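Local atomic coordinates of xylosidase (Xanthomonas axonopodis pv. citri, PDB entry 6XN2), a protein that probably hydrolyses xylo-oligosaccharides as a family 43 glycoside hydrolase, holding the sugar in a pocket of its beta-propeller fold. Residues 42-51 and 62-70. Residues are numbered along the deposited sequence; the frame is centred on the assembly and turned at random.
With XYP (beta-D-xylopyranose), chain E.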
loop_
_atom_site.group_PDB
_atom_site.type_symbol
_atom_site.label_atom_id
_atom_site.label_comp_id
_atom_site.label_asym_id
_atom_site.label_seq_id
_atom_site.Cartn_x
_atom_site.Cartn_y
_atom_site.Cartn_z
ATOM N N LEU A 42 10.718 -12.921 -1.201
ATOM C CA LEU A 42 11.821 -12.277 -1.857
ATOM C C LEU A 42 12.978 -12.151 -0.938
ATOM O O LEU A 42 14.095 -12.083 -1.347
ATOM C CB LEU A 42 11.417 -10.890 -2.321
ATOM C CG LEU A 42 10.430 -10.897 -3.440
ATOM C CD1 LEU A 42 9.904 -9.518 -3.702
ATOM C CD2 LEU A 42 11.064 -11.471 -4.676
ATOM N N VAL A 43 12.714 -12.112 0.353
ATOM C CA VAL A 43 13.752 -12.095 1.362
ATOM C C VAL A 43 13.304 -12.886 2.559
ATOM O O VAL A 43 12.156 -12.965 2.831
ATOM C CB VAL A 43 14.160 -10.724 1.861
ATOM C CG1 VAL A 43 15.060 -10.006 0.896
ATOM C CG2 VAL A 43 12.973 -9.907 2.228
ATOM N N THR A 44 14.240 -13.487 3.263
ATOM C CA THR A 44 13.889 -14.277 4.407
ATOM C C THR A 44 14.671 -13.969 5.620
ATOM O O THR A 44 14.395 -14.518 6.623
ATOM C CB THR A 44 14.113 -15.772 4.195
ATOM O OG1 THR A 44 15.465 -15.993 3.838
ATOM C CG2 THR A 44 13.253 -16.283 3.153
ATOM N N HIS A 45 15.643 -13.086 5.551
ATOM C CA HIS A 45 16.433 -12.780 6.728
ATOM C C HIS A 45 15.802 -11.771 7.660
ATOM O O HIS A 45 16.279 -11.545 8.721
ATOM C CB HIS A 45 17.837 -12.359 6.372
ATOM C CG HIS A 45 17.908 -11.159 5.502
ATOM N ND1 HIS A 45 17.611 -11.194 4.169
ATOM C CD2 HIS A 45 18.260 -9.887 5.771
ATOM C CE1 HIS A 45 17.775 -9.998 3.651
ATOM N NE2 HIS A 45 18.169 -9.184 4.603
ATOM N N LEU A 46 14.739 -11.150 7.198
ATOM C CA LEU A 46 13.958 -10.244 7.977
ATOM C C LEU A 46 12.517 -10.335 7.506
ATOM O O LEU A 46 12.260 -10.711 6.416
ATOM C CB LEU A 46 14.506 -8.843 7.883
ATOM C CG LEU A 46 14.147 -7.936 6.742
ATOM C CD1 LEU A 46 14.580 -6.536 7.081
ATOM C CD2 LEU A 46 14.837 -8.366 5.495
ATOM N N TYR A 47 11.587 -10.053 8.384
ATOM C CA TYR A 47 10.189 -10.051 7.997
ATOM C C TYR A 47 9.849 -8.729 7.318
ATOM O O TYR A 47 10.251 -7.662 7.781
ATOM C CB TYR A 47 9.286 -10.289 9.211
ATOM C CG TYR A 47 9.311 -11.715 9.719
ATOM C CD1 TYR A 47 8.787 -12.752 8.954
ATOM C CD2 TYR A 47 9.849 -12.025 10.963
ATOM C CE1 TYR A 47 8.803 -14.061 9.408
ATOM C CE2 TYR A 47 9.866 -13.333 11.432
ATOM C CZ TYR A 47 9.336 -14.344 10.646
ATOM O OH TYR A 47 9.343 -15.646 11.088
ATOM N N THR A 48 9.128 -8.808 6.207
ATOM C CA THR A 48 8.801 -7.630 5.411
ATOM C C THR A 48 7.330 -7.652 5.006
ATOM O O THR A 48 6.746 -8.720 4.827
ATOM C CB THR A 48 9.665 -7.542 4.137
ATOM O OG1 THR A 48 9.500 -8.741 3.364
ATOM C CG2 THR A 48 11.144 -7.365 4.483
ATOM N N ALA A 49 6.727 -6.476 4.859
ATOM C CA ALA A 49 5.316 -6.388 4.483
ATOM C C ALA A 49 5.056 -5.146 3.646
ATOM O O ALA A 49 5.946 -4.323 3.472
ATOM C CB ALA A 49 4.435 -6.382 5.720
ATOM N N ASP A 50 3.836 -5.027 3.127
ATOM C CA ASP A 50 3.378 -3.816 2.445
ATOM C C ASP A 50 4.351 -3.297 1.384
ATOM O O ASP A 50 4.823 -2.161 1.479
ATOM C CB ASP A 50 3.142 -2.714 3.470
ATOM C CG ASP A 50 2.439 -3.217 4.727
ATOM O OD1 ASP A 50 1.449 -3.969 4.618
ATOM O OD2 ASP A 50 2.885 -2.849 5.827
ATOM N N PRO A 51 4.651 -4.116 0.368
ATOM C CA PRO A 51 5.713 -3.703 -0.559
ATOM C C PRO A 51 5.292 -2.579 -1.505
ATOM O O PRO A 51 4.279 -2.704 -2.190
ATOM C CB PRO A 51 6.004 -4.988 -1.334
ATOM C CG PRO A 51 4.695 -5.713 -1.340
ATOM C CD PRO A 51 4.029 -5.394 -0.026
ATOM N N ILE A 62 12.311 -1.450 -3.680
ATOM C CA ILE A 62 11.117 -1.804 -2.923
ATOM C C ILE A 62 11.179 -1.170 -1.541
ATOM O O ILE A 62 12.210 -1.235 -0.858
ATOM C CB ILE A 62 10.963 -3.327 -2.791
ATOM C CG1 ILE A 62 11.105 -3.995 -4.160
ATOM C CG2 ILE A 62 9.632 -3.672 -2.140
ATOM C CD1 ILE A 62 11.219 -5.505 -4.082
ATOM N N TYR A 63 10.078 -0.539 -1.144
ATOM C CA TYR A 63 9.980 0.103 0.159
ATOM C C TYR A 63 8.885 -0.597 0.953
ATOM O O TYR A 63 7.703 -0.268 0.825
ATOM C CB TYR A 63 9.693 1.605 0.006
ATOM C CG TYR A 63 10.758 2.313 -0.810
ATOM C CD1 TYR A 63 10.714 2.309 -2.203
ATOM C CD2 TYR A 63 11.822 2.958 -0.195
ATOM C CE1 TYR A 63 11.707 2.937 -2.959
ATOM C CE2 TYR A 63 12.815 3.590 -0.944
ATOM C CZ TYR A 63 12.754 3.574 -2.322
ATOM O OH TYR A 63 13.743 4.200 -3.070
ATOM N N PRO A 64 9.272 -1.603 1.742
ATOM C CA PRO A 64 8.314 -2.358 2.552
ATOM C C PRO A 64 8.344 -1.938 4.023
ATOM O O PRO A 64 9.233 -1.173 4.419
ATOM C CB PRO A 64 8.800 -3.796 2.382
ATOM C CG PRO A 64 10.310 -3.637 2.301
ATOM C CD PRO A 64 10.594 -2.258 1.712
ATOM N N SER A 65 7.373 -2.406 4.807
ATOM C CA SER A 65 7.459 -2.330 6.263
ATOM C C SER A 65 8.408 -3.406 6.765
ATOM O O SER A 65 8.729 -4.341 6.033
ATOM C CB SER A 65 6.089 -2.513 6.912
ATOM O OG SER A 65 5.194 -1.520 6.463
ATOM N N HIS A 66 8.839 -3.277 8.013
ATOM C CA HIS A 66 9.770 -4.255 8.623
ATOM C C HIS A 66 9.152 -4.814 9.894
ATOM O O HIS A 66 9.239 -4.172 10.881
ATOM C CB HIS A 66 11.120 -3.620 8.933
ATOM C CG HIS A 66 12.068 -4.587 9.549
ATOM N ND1 HIS A 66 13.234 -4.214 10.133
ATOM C CD2 HIS A 66 12.020 -5.922 9.669
ATOM C CE1 HIS A 66 13.855 -5.263 10.591
ATOM N NE2 HIS A 66 13.140 -6.307 10.323
ATOM N N ASP A 67 8.509 -5.961 9.796
ATOM C CA ASP A 67 7.865 -6.605 10.915
ATOM C C ASP A 67 8.899 -7.110 11.860
ATOM O O ASP A 67 9.837 -7.704 11.456
ATOM C CB ASP A 67 7.042 -7.794 10.438
ATOM C CG ASP A 67 5.811 -7.399 9.710
ATOM O OD1 ASP A 67 5.355 -6.290 9.890
ATOM O OD2 ASP A 67 5.280 -8.213 8.990
ATOM N N LEU A 68 8.687 -6.903 13.138
ATOM C CA LEU A 68 9.635 -7.322 14.143
ATOM C C LEU A 68 9.147 -8.473 14.993
ATOM O O LEU A 68 8.063 -8.455 15.461
ATOM C CB LEU A 68 9.976 -6.161 15.039
ATOM C CG LEU A 68 10.677 -5.002 14.399
ATOM C CD1 LEU A 68 10.816 -3.861 15.357
ATOM C CD2 LEU A 68 12.008 -5.438 13.866
ATOM N N ASP A 69 10.005 -9.450 15.209
ATOM C CA ASP A 69 9.651 -10.631 15.984
ATOM C C ASP A 69 10.061 -10.472 17.444
ATOM O O ASP A 69 11.235 -10.621 17.789
ATOM C CB ASP A 69 10.304 -11.874 15.380
ATOM C CG ASP A 69 9.824 -13.163 16.020
ATOM O OD1 ASP A 69 8.796 -13.143 16.734
ATOM O OD2 ASP A 69 10.474 -14.205 15.794
ATOM N N ALA A 70 9.086 -10.170 18.298
ATOM C CA ALA A 70 9.334 -10.027 19.730
ATOM C C ALA A 70 9.349 -11.386 20.429
ATOM O O ALA A 70 8.664 -11.587 21.434
ATOM C CB ALA A 70 8.287 -9.115 20.361
HETATM O O1 XYP E . -3.395 -2.823 8.898
HETATM C C1 XYP E . -2.148 -3.070 8.290
HETATM C C2 XYP E . -1.663 -1.781 7.660
HETATM C C3 XYP E . -0.201 -1.807 7.348
HETATM C C4 XYP E . 0.585 -2.309 8.540
HETATM C C5 XYP E . 0.050 -3.648 8.956
HETATM O O2 XYP E . -2.336 -1.478 6.446
HETATM O O3 XYP E . 0.070 -0.462 7.088
HETATM O O4 XYP E . 1.922 -2.479 8.193
HETATM O O5 XYP E . -1.302 -3.549 9.304
HETATM O O HOH W 1 12.292 -8.990 10.943
#
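The imidazole of His66 lies between two leucines. Leu46 CD1 sits over one face in a CH-pi contact, 3.7 Å from the centroid of the His66 ring. Leu68 CD2, from the same segment as the ring, lies over the opposite face, offset toward the rim. Tyr47 O and a water are at the edge. The water bridges segments 42-51 and 62-70: it accepts from Tyr47 N on one side, and on the other bonds to His66 NE2 and donates to Asp67 O. With CG anti to the backbone N (chi1 180°), the ring extends to this water, while ND1 bonds to Asp85. The Tyr47 ring has Asp67 O at its edge, near its plane.

Ala49 and Ser65 form an antiparallel hydrogen-bonded pair. Ser65 N donates to Ala49 O at 2.7 Å, and Ala49 N to Ser65 O at 3.2 Å. Further along, Pro51 CB packs on Ile62 CG2 at 3.9 Å.

The chain turns at Asp50. Ser65 OG donates to the anti lone pair of Asp50 OD2 at 2.7 Å. Xylose O4 donates to the same Asp50 OD2 at 2.6 Å. Asp67 OD2 forms a salt bridge with Arg335, which belongs to the sugar pocket. The hairpin of strands 47-56 and 59-67, part of a four-stranded propeller blade, therefore contributes to that pocket. Asp50 OD2 takes two donors, and Ser65, also a pocket residue, probably helps orient the carboxylate that accepts from O4.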